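Local atomic coordinates of lipocalin allergen (Canis lupus familiaris, PDB entry 4ODD), a protein that probably binds small molecules inside a lipocalin beta-barrel and is a secreted dog dander allergen. Residues A[83-88]-A[99-104]; A[20-25]-A[111-116]; A[10-15]-A[41-46]. All blocks are in the same frame, centred on the assembly; numbering follows the deposited sequence.

Contact 1 of 3, residues A[83-88]-A[99-104]; sequences GGNYFR and GYDVNV
Strands 84-88 and 99-104 run antiparallel, their axes 4.6 Å apart at closest approach and 163° between directions. Gly84 faces Val104, Tyr86 faces Val102 and Arg88 faces Tyr100 as hydrogen-bonded pairs; Asn85 with Asn103 and Phe87 with Asp101 are the non-hydrogen-bonded pairs between them. Side chains therefore alternate, and the face carrying Asn85, Phe87, Asp101 and Asn103 is markedly polar at one end. Asn85 and Asn103 run alongside each other, and Asn103 ND2 donates to Asn85 OD1 over 2.8 Å, coming from above the carbonyl plane rather than in it; it also hydrogen-bonds to Asn82 O. The same OD1 lies 2.7 Å from Asp101 OD2, reached because Asp101 holds CG anti to its backbone N (chi1 -172°). Asn85 ND2 turns the other way, to the carbonyls of Gly79 and Tyr81, which fixes the flip of the amide. Phe87, its CG also anti to the backbone N, meets Asp101 CB at the ring edge and brings CZ to 3.8 Å from Gly99 CA. On the other face Tyr86 CE2 touches Val104 CG1 edge-on at 4.0 Å. This is the hairpin of strands 84-92 and 96-104 in the lipocalin barrel, flanked by strand 77-80 beside Phe87 and strand 110-118 beside Asn103, while Phe34 from a loop packs on Asn85 and Asp101.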
ATOM      1  N   GLY A  83      11.023  -4.596   7.992  1.00 54.49           N
ATOM      2  CA  GLY A  83      11.253  -3.540   8.960  1.00 42.50           C
ATOM      3  C   GLY A  83       9.963  -3.088   9.599  1.00 50.78           C
ATOM      4  O   GLY A  83       8.942  -3.770   9.479  1.00 58.12           O
ATOM      5  N   GLY A  84      10.008  -1.940  10.274  1.00 43.14           N
ATOM      6  CA  GLY A  84       8.842  -1.370  10.926  1.00 42.37           C
ATOM      7  C   GLY A  84       8.062  -0.510   9.958  1.00 41.08           C
ATOM      8  O   GLY A  84       8.634   0.173   9.107  1.00 44.48           O
ATOM      9  N   ASN A  85       6.743  -0.572  10.064  1.00 35.05           N
ATOM     10  CA  ASN A  85       5.881   0.187   9.188  1.00 34.84           C
ATOM     11  C   ASN A  85       4.840   0.953   9.975  1.00 36.88           C
ATOM     12  O   ASN A  85       4.233   0.420  10.897  1.00 41.96           O
ATOM     13  CB  ASN A  85       5.213  -0.727   8.164  1.00 32.08           C
ATOM     14  CG  ASN A  85       6.201  -1.396   7.259  1.00 34.60           C
ATOM     15  OD1 ASN A  85       6.655  -0.806   6.280  1.00 36.81           O
ATOM     16  ND2 ASN A  85       6.550  -2.639   7.573  1.00 34.45           N
ATOM     17  N   TYR A  86       4.659   2.212   9.605  1.00 37.61           N
ATOM     18  CA  TYR A  86       3.646   3.059  10.185  1.00 40.52           C
ATOM     19  C   TYR A  86       2.759   3.502   9.034  1.00 43.31           C
ATOM     20  O   TYR A  86       3.158   4.292   8.161  1.00 40.57           O
ATOM     21  CB  TYR A  86       4.299   4.231  10.925  1.00 46.95           C
ATOM     22  CG  TYR A  86       5.243   3.746  12.015  1.00 45.08           C
ATOM     23  CD1 TYR A  86       4.882   3.802  13.362  1.00 43.20           C
ATOM     24  CD2 TYR A  86       6.475   3.187  11.692  1.00 41.75           C
ATOM     25  CE1 TYR A  86       5.736   3.323  14.357  1.00 44.35           C
ATOM     26  CE2 TYR A  86       7.330   2.707  12.674  1.00 43.96           C
ATOM     27  CZ  TYR A  86       6.961   2.779  13.996  1.00 48.22           C
ATOM     28  OH  TYR A  86       7.812   2.302  14.957  1.00 52.42           O
ATOM     29  N   PHE A  87       1.547   2.958   9.032  1.00 41.94           N
ATOM     30  CA  PHE A  87       0.687   3.023   7.872  1.00 40.64           C
ATOM     31  C   PHE A  87      -0.604   3.767   8.160  1.00 43.92           C
ATOM     32  O   PHE A  87      -1.140   3.711   9.279  1.00 43.78           O
ATOM     33  CB  PHE A  87       0.394   1.598   7.383  1.00 40.48           C
ATOM     34  CG  PHE A  87      -0.426   1.543   6.142  1.00 45.65           C
ATOM     35  CD1 PHE A  87      -1.755   1.146   6.191  1.00 39.86           C
ATOM     36  CD2 PHE A  87       0.119   1.902   4.919  1.00 41.73           C
ATOM     37  CE1 PHE A  87      -2.525   1.096   5.032  1.00 41.51           C
ATOM     38  CE2 PHE A  87      -0.644   1.862   3.761  1.00 39.52           C
ATOM     39  CZ  PHE A  87      -1.967   1.456   3.816  1.00 40.97           C
ATOM     40  N   ARG A  88      -1.112   4.447   7.138  1.00 35.34           N
ATOM     41  CA  ARG A  88      -2.348   5.190   7.269  1.00 38.15           C
ATOM     42  C   ARG A  88      -3.146   5.107   5.991  1.00 35.21           C
ATOM     43  O   ARG A  88      -2.590   5.172   4.904  1.00 40.36           O
ATOM     44  CB  ARG A  88      -2.068   6.657   7.609  1.00 35.16           C
ATOM     45  CG  ARG A  88      -1.585   6.907   9.045  1.00 45.00           C
ATOM     46  CD  ARG A  88      -1.645   8.398   9.406  1.00 54.51           C
ATOM     47  NE  ARG A  88      -0.962   8.735  10.658  1.00 87.06           N
ATOM     48  CZ  ARG A  88      -1.423   8.463  11.878  1.00 88.83           C
ATOM     49  NH1 ARG A  88      -2.570   7.821  12.041  1.00 62.30           N
ATOM     50  NH2 ARG A  88      -0.724   8.820  12.949  1.00 67.99           N
ATOM     51  N   GLY A  99      -3.212   4.763   0.371  1.00 47.68           N
ATOM     52  CA  GLY A  99      -2.470   4.471   1.578  1.00 45.46           C
ATOM     53  C   GLY A  99      -1.146   5.201   1.612  1.00 50.60           C
ATOM     54  O   GLY A  99      -0.580   5.544   0.559  1.00 47.00           O
ATOM     55  N   TYR A 100      -0.653   5.451   2.823  1.00 43.62           N
ATOM     56  CA  TYR A 100       0.673   6.024   2.998  1.00 41.45           C
ATOM     57  C   TYR A 100       1.423   5.287   4.084  1.00 48.55           C
ATOM     58  O   TYR A 100       1.001   5.274   5.246  1.00 52.23           O
ATOM     59  CB  TYR A 100       0.586   7.498   3.356  1.00 48.76           C
ATOM     60  CG  TYR A 100       1.936   8.154   3.479  1.00 49.51           C
ATOM     61  CD1 TYR A 100       2.835   8.144   2.419  1.00 48.22           C
ATOM     62  CD2 TYR A 100       2.313   8.799   4.651  1.00 47.69           C
ATOM     63  CE1 TYR A 100       4.088   8.765   2.542  1.00 49.30           C
ATOM     64  CE2 TYR A 100       3.552   9.417   4.772  1.00 42.56           C
ATOM     65  CZ  TYR A 100       4.427   9.394   3.727  1.00 49.97           C
ATOM     66  OH  TYR A 100       5.643  10.003   3.862  1.00 56.58           O
ATOM     67  N   ASP A 101       2.536   4.673   3.699  1.00 37.66           N
ATOM     68  CA  ASP A 101       3.369   3.939   4.644  1.00 41.71           C
ATOM     69  C   ASP A 101       4.658   4.683   4.949  1.00 48.54           C
ATOM     70  O   ASP A 101       5.234   5.360   4.095  1.00 42.90           O
ATOM     71  CB  ASP A 101       3.730   2.560   4.083  1.00 40.55           C
ATOM     72  CG  ASP A 101       4.421   1.680   5.105  1.00 38.93           C
ATOM     73  OD1 ASP A 101       3.970   1.653   6.268  1.00 40.84           O
ATOM     74  OD2 ASP A 101       5.414   1.016   4.739  1.00 35.48           O
ATOM     75  N   VAL A 102       5.121   4.552   6.179  1.00 43.96           N
ATOM     76  CA  VAL A 102       6.467   4.975   6.497  1.00 33.10           C
ATOM     77  C   VAL A 102       7.199   3.725   6.946  1.00 34.29           C
ATOM     78  O   VAL A 102       6.825   3.076   7.915  1.00 38.06           O
ATOM     79  CB  VAL A 102       6.488   6.038   7.610  1.00 40.46           C
ATOM     80  CG1 VAL A 102       7.909   6.347   7.993  1.00 29.86           C
ATOM     81  CG2 VAL A 102       5.782   7.307   7.156  1.00 38.84           C
ATOM     82  N   ASN A 103       8.240   3.373   6.228  1.00 39.29           N
ATOM     83  CA  ASN A 103       8.991   2.189   6.563  1.00 40.16           C
ATOM     84  C   ASN A 103      10.329   2.550   7.150  1.00 46.47           C
ATOM     85  O   ASN A 103      10.987   3.507   6.710  1.00 44.97           O
ATOM     86  CB  ASN A 103       9.234   1.357   5.311  1.00 38.71           C
ATOM     87  CG  ASN A 103      10.065   0.147   5.590  1.00 35.14           C
ATOM     88  OD1 ASN A 103      11.246   0.101   5.245  1.00 46.57           O
ATOM     89  ND2 ASN A 103       9.470  -0.841   6.231  1.00 37.18           N
ATOM     90  N   VAL A 104      10.741   1.730   8.108  1.00 38.47           N
ATOM     91  CA  VAL A 104      12.024   1.907   8.758  1.00 42.78           C
ATOM     92  C   VAL A 104      12.765   0.558   8.850  1.00 44.97           C
ATOM     93  O   VAL A 104      12.243  -0.405   9.415  1.00 43.69           O
ATOM     94  CB  VAL A 104      11.808   2.576  10.161  1.00 51.65           C
ATOM     95  CG1 VAL A 104      10.842   1.759  11.031  1.00 47.00           C
ATOM     96  CG2 VAL A 104      13.129   2.823  10.862  1.00 45.81           C
TER

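Contact 2 of 3, residues A[20-25]-A[111-116]; sequences VSSNNL and TKVALL
The end of strand 13-22 pairs antiparallel with strand 111-116 at 163°, Ser21 and Ala114 forming the hydrogen-bonded pair between the non-hydrogen-bonded pairs Val20-Leu115 and Ser22-Val113. Val20 and Leu115 run alongside each other, and Val20 CG1 meets Leu115 CD2 at 3.4 Å. On the opposite face Ser21 OG sits over Ala114 CB at 3.3 Å, tucked between its own N and C (chi1 67°), and is hydrogen-bonded to Ser135 of helix 125-137. That helix, lying against the outside of the barrel as in other lipocalins, also covers Ala114 with Phe131 and Leu134. Past the Ser21-Ala114 pair, side chains add to the backbone bonds. Ser22 OG, anti to its backbone N (chi1 -178°), donates to Lys112 O at 2.8 Å and accepts from Asn24 N at 3.0 Å, an ST turn where the strand ends. Asn23 N adds a weak bond to the same Lys112 carbonyl. In return Lys112 N donates to Asn23 OD1 over 2.9 Å, approaching from above the amide carbonyl plane. The extended Lys112 chain crosses Asn23 at about a right angle and carries NZ to the carbonyl of Lys138.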
ATOM      1  N   VAL A  20       2.087   3.022  -7.164  1.00 39.42           N
ATOM      2  CA  VAL A  20       2.923   3.200  -5.989  1.00 42.70           C
ATOM      3  C   VAL A  20       3.966   4.264  -6.289  1.00 41.14           C
ATOM      4  O   VAL A  20       4.408   4.416  -7.430  1.00 42.92           O
ATOM      5  CB  VAL A  20       3.671   1.906  -5.593  1.00 37.79           C
ATOM      6  CG1 VAL A  20       2.707   0.845  -5.159  1.00 42.72           C
ATOM      7  CG2 VAL A  20       4.517   1.422  -6.747  1.00 31.41           C
ATOM      8  N   SER A  21       4.363   4.994  -5.257  1.00 47.10           N
ATOM      9  CA  SER A  21       5.474   5.923  -5.373  1.00 50.34           C
ATOM     10  C   SER A  21       6.309   5.805  -4.122  1.00 49.77           C
ATOM     11  O   SER A  21       5.856   5.262  -3.118  1.00 54.40           O
ATOM     12  CB  SER A  21       4.989   7.371  -5.580  1.00 52.47           C
ATOM     13  OG  SER A  21       4.315   7.889  -4.437  1.00 56.58           O
ATOM     14  N   SER A  22       7.532   6.310  -4.192  1.00 46.54           N
ATOM     15  CA  SER A  22       8.444   6.243  -3.066  1.00 53.33           C
ATOM     16  C   SER A  22       9.573   7.263  -3.197  1.00 56.25           C
ATOM     17  O   SER A  22       9.935   7.668  -4.303  1.00 53.07           O
ATOM     18  CB  SER A  22       9.035   4.836  -2.945  1.00 44.11           C
ATOM     19  OG  SER A  22       9.901   4.758  -1.822  1.00 48.79           O
ATOM     20  N   ASN A  23      10.123   7.680  -2.062  1.00 47.47           N
ATOM     21  CA  ASN A  23      11.314   8.521  -2.063  1.00 53.00           C
ATOM     22  C   ASN A  23      12.537   7.684  -2.450  1.00 48.74           C
ATOM     23  O   ASN A  23      13.568   8.224  -2.832  1.00 46.52           O
ATOM     24  CB  ASN A  23      11.511   9.204  -0.694  1.00 47.89           C
ATOM     25  CG  ASN A  23      11.721   8.207   0.445  1.00 49.39           C
ATOM     26  OD1 ASN A  23      11.339   7.040   0.356  1.00 51.64           O
ATOM     27  ND2 ASN A  23      12.322   8.672   1.526  1.00 62.06           N
ATOM     28  N   ASN A  24      12.405   6.363  -2.347  1.00 50.73           N
ATOM     29  CA  ASN A  24      13.477   5.450  -2.716  1.00 49.88           C
ATOM     30  C   ASN A  24      13.108   4.509  -3.866  1.00 55.76           C
ATOM     31  O   ASN A  24      12.540   3.436  -3.657  1.00 52.19           O
ATOM     32  CB  ASN A  24      13.939   4.655  -1.507  1.00 51.25           C
ATOM     33  CG  ASN A  24      14.529   5.538  -0.428  1.00 67.10           C
ATOM     34  OD1 ASN A  24      14.258   5.352   0.771  1.00 66.84           O
ATOM     35  ND2 ASN A  24      15.343   6.515  -0.844  1.00 62.48           N
ATOM     36  N   LEU A  25      13.448   4.921  -5.080  1.00 54.92           N
ATOM     37  CA  LEU A  25      13.146   4.129  -6.269  1.00 50.08           C
ATOM     38  C   LEU A  25      13.501   2.643  -6.192  1.00 51.54           C
ATOM     39  O   LEU A  25      12.776   1.810  -6.718  1.00 55.54           O
ATOM     40  CB  LEU A  25      13.776   4.743  -7.507  1.00 49.18           C
ATOM     41  CG  LEU A  25      12.787   5.576  -8.322  1.00 59.73           C
ATOM     42  CD1 LEU A  25      13.483   6.160  -9.532  1.00 60.60           C
ATOM     43  CD2 LEU A  25      11.575   4.742  -8.740  1.00 55.39           C
ATOM     44  N   THR A 111      11.827   4.967   4.398  1.00 53.71           N
ATOM     45  CA  THR A 111      11.260   4.840   3.062  1.00 54.07           C
ATOM     46  C   THR A 111       9.806   5.248   3.121  1.00 55.84           C
ATOM     47  O   THR A 111       9.025   4.637   3.848  1.00 56.06           O
ATOM     48  CB  THR A 111      11.308   3.385   2.592  1.00 58.64           C
ATOM     49  OG1 THR A 111      12.603   2.834   2.873  1.00 64.36           O
ATOM     50  CG2 THR A 111      10.983   3.287   1.108  1.00 55.46           C
ATOM     51  N   LYS A 112       9.450   6.287   2.372  1.00 43.95           N
ATOM     52  CA  LYS A 112       8.063   6.712   2.256  1.00 50.40           C
ATOM     53  C   LYS A 112       7.434   5.985   1.064  1.00 50.76           C
ATOM     54  O   LYS A 112       8.037   5.911  -0.006  1.00 50.32           O
ATOM     55  CB  LYS A 112       7.975   8.227   2.057  1.00 45.83           C
ATOM     56  CG  LYS A 112       8.705   9.053   3.099  1.00 49.99           C
ATOM     57  CD  LYS A 112       8.615  10.532   2.743  1.00 58.56           C
ATOM     58  CE  LYS A 112       9.432  11.378   3.704  1.00 55.12           C
ATOM     59  NZ  LYS A 112       9.185  12.843   3.530  1.00 68.21           N
ATOM     60  N   VAL A 113       6.231   5.449   1.244  1.00 43.70           N
ATOM     61  CA  VAL A 113       5.564   4.726   0.154  1.00 48.54           C
ATOM     62  C   VAL A 113       4.117   5.137   0.041  1.00 43.47           C
ATOM     63  O   VAL A 113       3.381   5.065   1.023  1.00 43.40           O
ATOM     64  CB  VAL A 113       5.604   3.214   0.366  1.00 51.72           C
ATOM     65  CG1 VAL A 113       4.943   2.514  -0.793  1.00 42.09           C
ATOM     66  CG2 VAL A 113       7.039   2.742   0.553  1.00 39.06           C
ATOM     67  N   ALA A 114       3.717   5.596  -1.142  1.00 38.45           N
ATOM     68  CA  ALA A 114       2.319   5.955  -1.364  1.00 44.21           C
ATOM     69  C   ALA A 114       1.631   4.926  -2.300  1.00 44.37           C
ATOM     70  O   ALA A 114       2.231   4.457  -3.271  1.00 41.86           O
ATOM     71  CB  ALA A 114       2.201   7.392  -1.897  1.00 33.06           C
ATOM     72  N   LEU A 115       0.393   4.552  -1.991  1.00 40.94           N
ATOM     73  CA  LEU A 115      -0.306   3.577  -2.814  1.00 39.84           C
ATOM     74  C   LEU A 115      -1.720   3.967  -3.184  1.00 39.89           C
ATOM     75  O   LEU A 115      -2.511   4.410  -2.331  1.00 37.77           O
ATOM     76  CB  LEU A 115      -0.384   2.227  -2.130  1.00 36.90           C
ATOM     77  CG  LEU A 115       0.892   1.553  -1.692  1.00 44.86           C
ATOM     78  CD1 LEU A 115       0.884   1.478  -0.194  1.00 49.79           C
ATOM     79  CD2 LEU A 115       0.923   0.168  -2.302  1.00 43.03           C
ATOM     80  N   LEU A 116      -2.033   3.767  -4.465  1.00 36.59           N
ATOM     81  CA  LEU A 116      -3.397   3.853  -4.948  1.00 36.75           C
ATOM     82  C   LEU A 116      -3.834   2.438  -5.231  1.00 39.21           C
ATOM     83  O   LEU A 116      -3.211   1.728  -6.016  1.00 37.48           O
ATOM     84  CB  LEU A 116      -3.487   4.702  -6.208  1.00 46.06           C
ATOM     85  CG  LEU A 116      -4.914   4.878  -6.738  1.00 46.66           C
ATOM     86  CD1 LEU A 116      -5.874   5.186  -5.604  1.00 43.17           C
ATOM     87  CD2 LEU A 116      -4.964   5.963  -7.817  1.00 40.71           C
TER

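Contact 3 of 3, residues A[10-15]-A[41-46]; sequences QVSGPW and INVDIP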
ATOM      1  N   GLN A  10     -15.044   0.025   6.306  1.00 59.30           N
ATOM      2  CA  GLN A  10     -15.433  -0.368   4.962  1.00 58.69           C
ATOM      3  C   GLN A  10     -14.313  -0.950   4.106  1.00 58.83           C
ATOM      4  O   GLN A  10     -14.558  -1.343   2.971  1.00 65.64           O
ATOM      5  CB  GLN A  10     -16.034   0.836   4.232  1.00 63.22           C
ATOM      6  CG  GLN A  10     -17.339   1.332   4.824  1.00 77.07           C
ATOM      7  CD  GLN A  10     -18.408   0.245   4.856  1.00 87.32           C
ATOM      8  OE1 GLN A  10     -18.514  -0.507   5.831  1.00 81.83           O
ATOM      9  NE2 GLN A  10     -19.204   0.154   3.786  1.00 78.03           N
ATOM     10  N   VAL A  11     -13.088  -0.992   4.618  1.00 57.98           N
ATOM     11  CA  VAL A  11     -11.967  -1.302   3.731  1.00 53.42           C
ATOM     12  C   VAL A  11     -11.755  -2.788   3.527  1.00 50.22           C
ATOM     13  O   VAL A  11     -11.098  -3.199   2.571  1.00 45.70           O
ATOM     14  CB  VAL A  11     -10.633  -0.670   4.192  1.00 55.86           C
ATOM     15  CG1 VAL A  11     -10.871   0.717   4.696  1.00 66.15           C
ATOM     16  CG2 VAL A  11      -9.990  -1.502   5.270  1.00 41.14           C
ATOM     17  N   SER A  12     -12.300  -3.595   4.424  1.00 53.68           N
ATOM     18  CA  SER A  12     -12.094  -5.024   4.325  1.00 55.82           C
ATOM     19  C   SER A  12     -12.546  -5.530   2.976  1.00 51.63           C
ATOM     20  O   SER A  12     -13.566  -5.085   2.447  1.00 48.80           O
ATOM     21  CB  SER A  12     -12.826  -5.745   5.437  1.00 49.72           C
ATOM     22  OG  SER A  12     -12.043  -5.692   6.616  1.00 51.97           O
ATOM     23  N   GLY A  13     -11.764  -6.443   2.410  1.00 48.70           N
ATOM     24  CA  GLY A  13     -12.091  -7.017   1.116  1.00 48.78           C
ATOM     25  C   GLY A  13     -10.972  -6.946   0.098  1.00 43.17           C
ATOM     26  O   GLY A  13      -9.822  -6.635   0.419  1.00 42.66           O
ATOM     27  N   PRO A  14     -11.308  -7.227  -1.155  1.00 41.88           N
ATOM     28  CA  PRO A  14     -10.276  -7.355  -2.185  1.00 31.08           C
ATOM     29  C   PRO A  14      -9.733  -5.984  -2.587  1.00 30.41           C
ATOM     30  O   PRO A  14     -10.453  -4.970  -2.512  1.00 27.47           O
ATOM     31  CB  PRO A  14     -11.035  -7.999  -3.350  1.00 30.00           C
ATOM     32  CG  PRO A  14     -12.450  -7.495  -3.197  1.00 42.03           C
ATOM     33  CD  PRO A  14     -12.674  -7.405  -1.691  1.00 34.93           C
ATOM     34  N   TRP A  15      -8.461  -5.953  -2.991  1.00 41.31           N
ATOM     35  CA  TRP A  15      -7.856  -4.745  -3.513  1.00 35.51           C
ATOM     36  C   TRP A  15      -6.804  -5.117  -4.529  1.00 31.30           C
ATOM     37  O   TRP A  15      -6.192  -6.188  -4.435  1.00 31.81           O
ATOM     38  CB  TRP A  15      -7.210  -3.957  -2.386  1.00 33.31           C
ATOM     39  CG  TRP A  15      -8.195  -3.322  -1.488  1.00 35.04           C
ATOM     40  CD1 TRP A  15      -8.514  -3.711  -0.221  1.00 36.60           C
ATOM     41  CD2 TRP A  15      -9.010  -2.185  -1.779  1.00 41.71           C
ATOM     42  NE1 TRP A  15      -9.472  -2.883   0.301  1.00 34.66           N
ATOM     43  CE2 TRP A  15      -9.795  -1.935  -0.634  1.00 40.91           C
ATOM     44  CE3 TRP A  15      -9.153  -1.352  -2.896  1.00 40.98           C
ATOM     45  CZ2 TRP A  15     -10.715  -0.885  -0.570  1.00 34.84           C
ATOM     46  CZ3 TRP A  15     -10.070  -0.314  -2.837  1.00 48.20           C
ATOM     47  CH2 TRP A  15     -10.841  -0.089  -1.679  1.00 42.31           C
ATOM     48  N   ILE A  41      -7.480  -6.911   1.971  1.00 38.53           N
ATOM     49  CA  ILE A  41      -7.257  -6.475   3.333  1.00 44.69           C
ATOM     50  C   ILE A  41      -8.362  -6.940   4.271  1.00 46.29           C
ATOM     51  O   ILE A  41      -9.550  -6.907   3.924  1.00 38.31           O
ATOM     52  CB  ILE A  41      -7.172  -4.962   3.389  1.00 43.67           C
ATOM     53  CG1 ILE A  41      -5.943  -4.502   2.610  1.00 38.25           C
ATOM     54  CG2 ILE A  41      -7.135  -4.496   4.833  1.00 41.52           C
ATOM     55  CD1 ILE A  41      -5.954  -3.024   2.276  1.00 40.13           C
ATOM     56  N   ASN A  42      -7.958  -7.368   5.463  1.00 45.41           N
ATOM     57  CA  ASN A  42      -8.894  -7.840   6.478  1.00 46.69           C
ATOM     58  C   ASN A  42      -8.774  -7.002   7.725  1.00 46.08           C
ATOM     59  O   ASN A  42      -7.701  -6.918   8.309  1.00 50.99           O
ATOM     60  CB  ASN A  42      -8.607  -9.290   6.839  1.00 49.58           C
ATOM     61  CG  ASN A  42      -8.410 -10.152   5.633  1.00 65.89           C
ATOM     62  OD1 ASN A  42      -7.377 -10.072   4.961  1.00 70.45           O
ATOM     63  ND2 ASN A  42      -9.395 -10.989   5.342  1.00 60.24           N
ATOM     64  N   VAL A  43      -9.875  -6.382   8.125  1.00 40.81           N
ATOM     65  CA  VAL A  43      -9.946  -5.671   9.399  1.00 50.74           C
ATOM     66  C   VAL A  43     -10.633  -6.500  10.498  1.00 48.19           C
ATOM     67  O   VAL A  43     -11.799  -6.865  10.366  1.00 48.94           O
ATOM     68  CB  VAL A  43     -10.715  -4.350   9.227  1.00 56.28           C
ATOM     69  CG1 VAL A  43     -10.599  -3.487  10.476  1.00 42.18           C
ATOM     70  CG2 VAL A  43     -10.197  -3.594   8.004  1.00 46.14           C
ATOM     71  N   ASP A  44      -9.914  -6.800  11.576  1.00 57.39           N
ATOM     72  CA  ASP A  44     -10.500  -7.486  12.731  1.00 58.84           C
ATOM     73  C   ASP A  44     -10.769  -6.441  13.812  1.00 63.05           C
ATOM     74  O   ASP A  44      -9.990  -6.275  14.760  1.00 63.42           O
ATOM     75  CB  ASP A  44      -9.569  -8.592  13.239  1.00 59.49           C
ATOM     76  CG  ASP A  44     -10.177  -9.411  14.372  1.00 67.50           C
ATOM     77  OD1 ASP A  44     -11.217  -9.001  14.939  1.00 70.54           O
ATOM     78  OD2 ASP A  44      -9.595 -10.465  14.715  1.00 65.15           O
ATOM     79  N   ILE A  45     -11.901  -5.762  13.621  1.00 49.85           N
ATOM     80  CA  ILE A  45     -12.285  -4.540  14.331  1.00 66.71           C
ATOM     81  C   ILE A  45     -12.354  -4.645  15.849  1.00 65.01           C
ATOM     82  O   ILE A  45     -12.007  -3.699  16.542  1.00 65.29           O
ATOM     83  CB  ILE A  45     -13.638  -4.003  13.820  1.00 73.22           C
ATOM     84  CG1 ILE A  45     -13.588  -3.816  12.295  1.00 74.54           C
ATOM     85  CG2 ILE A  45     -14.003  -2.709  14.544  1.00 64.33           C
ATOM     86  CD1 ILE A  45     -14.958  -3.713  11.609  1.00 67.94           C
ATOM     87  N   PRO A  46     -12.834  -5.778  16.370  1.00 91.47           N
ATOM     88  CA  PRO A  46     -12.730  -6.009  17.818  1.00 88.86           C
ATOM     89  C   PRO A  46     -11.282  -6.133  18.306  1.00 85.95           C
ATOM     90  O   PRO A  46     -10.879  -5.398  19.201  1.00 92.88           O
ATOM     91  CB  PRO A  46     -13.470  -7.338  18.012  1.00 95.10           C
ATOM     92  CG  PRO A  46     -13.614  -7.928  16.624  1.00 97.80           C
ATOM     93  CD  PRO A  46     -13.719  -6.754  15.720  1.00 89.77           C
TER
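The indole of Trp15 is the flat group here, and its pyrrole side does the touching: CD1 lies 3.6 Å from Ile41 CD1, the methyl approaching obliquely. At the ring edge, in plane, is the carbonyl carbon of Val11, and NE1 donates to Val11 O over 2.8 Å with the acceptor only 11° out of the ring plane. That nearly straight bond (161°) ties the indole to the backbone of its own segment and helps fix its rotation. Arg119 makes a cation-pi contact with the ring, and its NH1 hydrogen-bonds to Pro14 O. Ile41, with CG1 anti to its carbonyl carbon (chi1 -65°), crosses the indole obliquely and turns CG2 towards Val11 CG2. Val11 CG2 comes closer still to Val43 CG2, at 3.4 Å, the two side chains crossing at about a right angle. Between the backbones Gly13 and Ile41 form a single antiparallel hydrogen-bonded pair: Gly13 N to Ile41 O is 2.7 Å, Ile41 N to Gly13 O 2.8 Å. Past this pair Ser12 OG stands in for a backbone carbonyl and accepts from Val43 N at 2.7 Å. Gly13, Trp15 and their surroundings match the Gly-X-Trp signature of lipocalins at the start of the first barrel strand. The chemistry implies a join held by hydrogen bonds between backbones and through Ser12 OG, with apolar contact among Val11, Trp15, Ile41 and Val43, the buried indole N-H satisfied by its own segment.

All three contacts belong to one curled antiparallel sheet, the lipocalin barrel. Contacts 1 and 2 are neighbours, their centres about 10 Å apart: strand 96-104 of contact 1 pairs with strand 110-118, probably through hydrogen bonds from Asn103 N to Thr111 O and Gly99 N to Leu115 O. Contacts 2 and 3 share strand 13-22 but use its two ends, with centres about 22 Å apart on opposite sides of the chain's centre; contact 3 pairs that strand with 36-44. In sequence contact 3 is complete before contact 1 begins, whereas contact 2 spans contact 1 and alternates with contact 3. By joining the first long strand to strand 110-118, contact 2 closes the barrel.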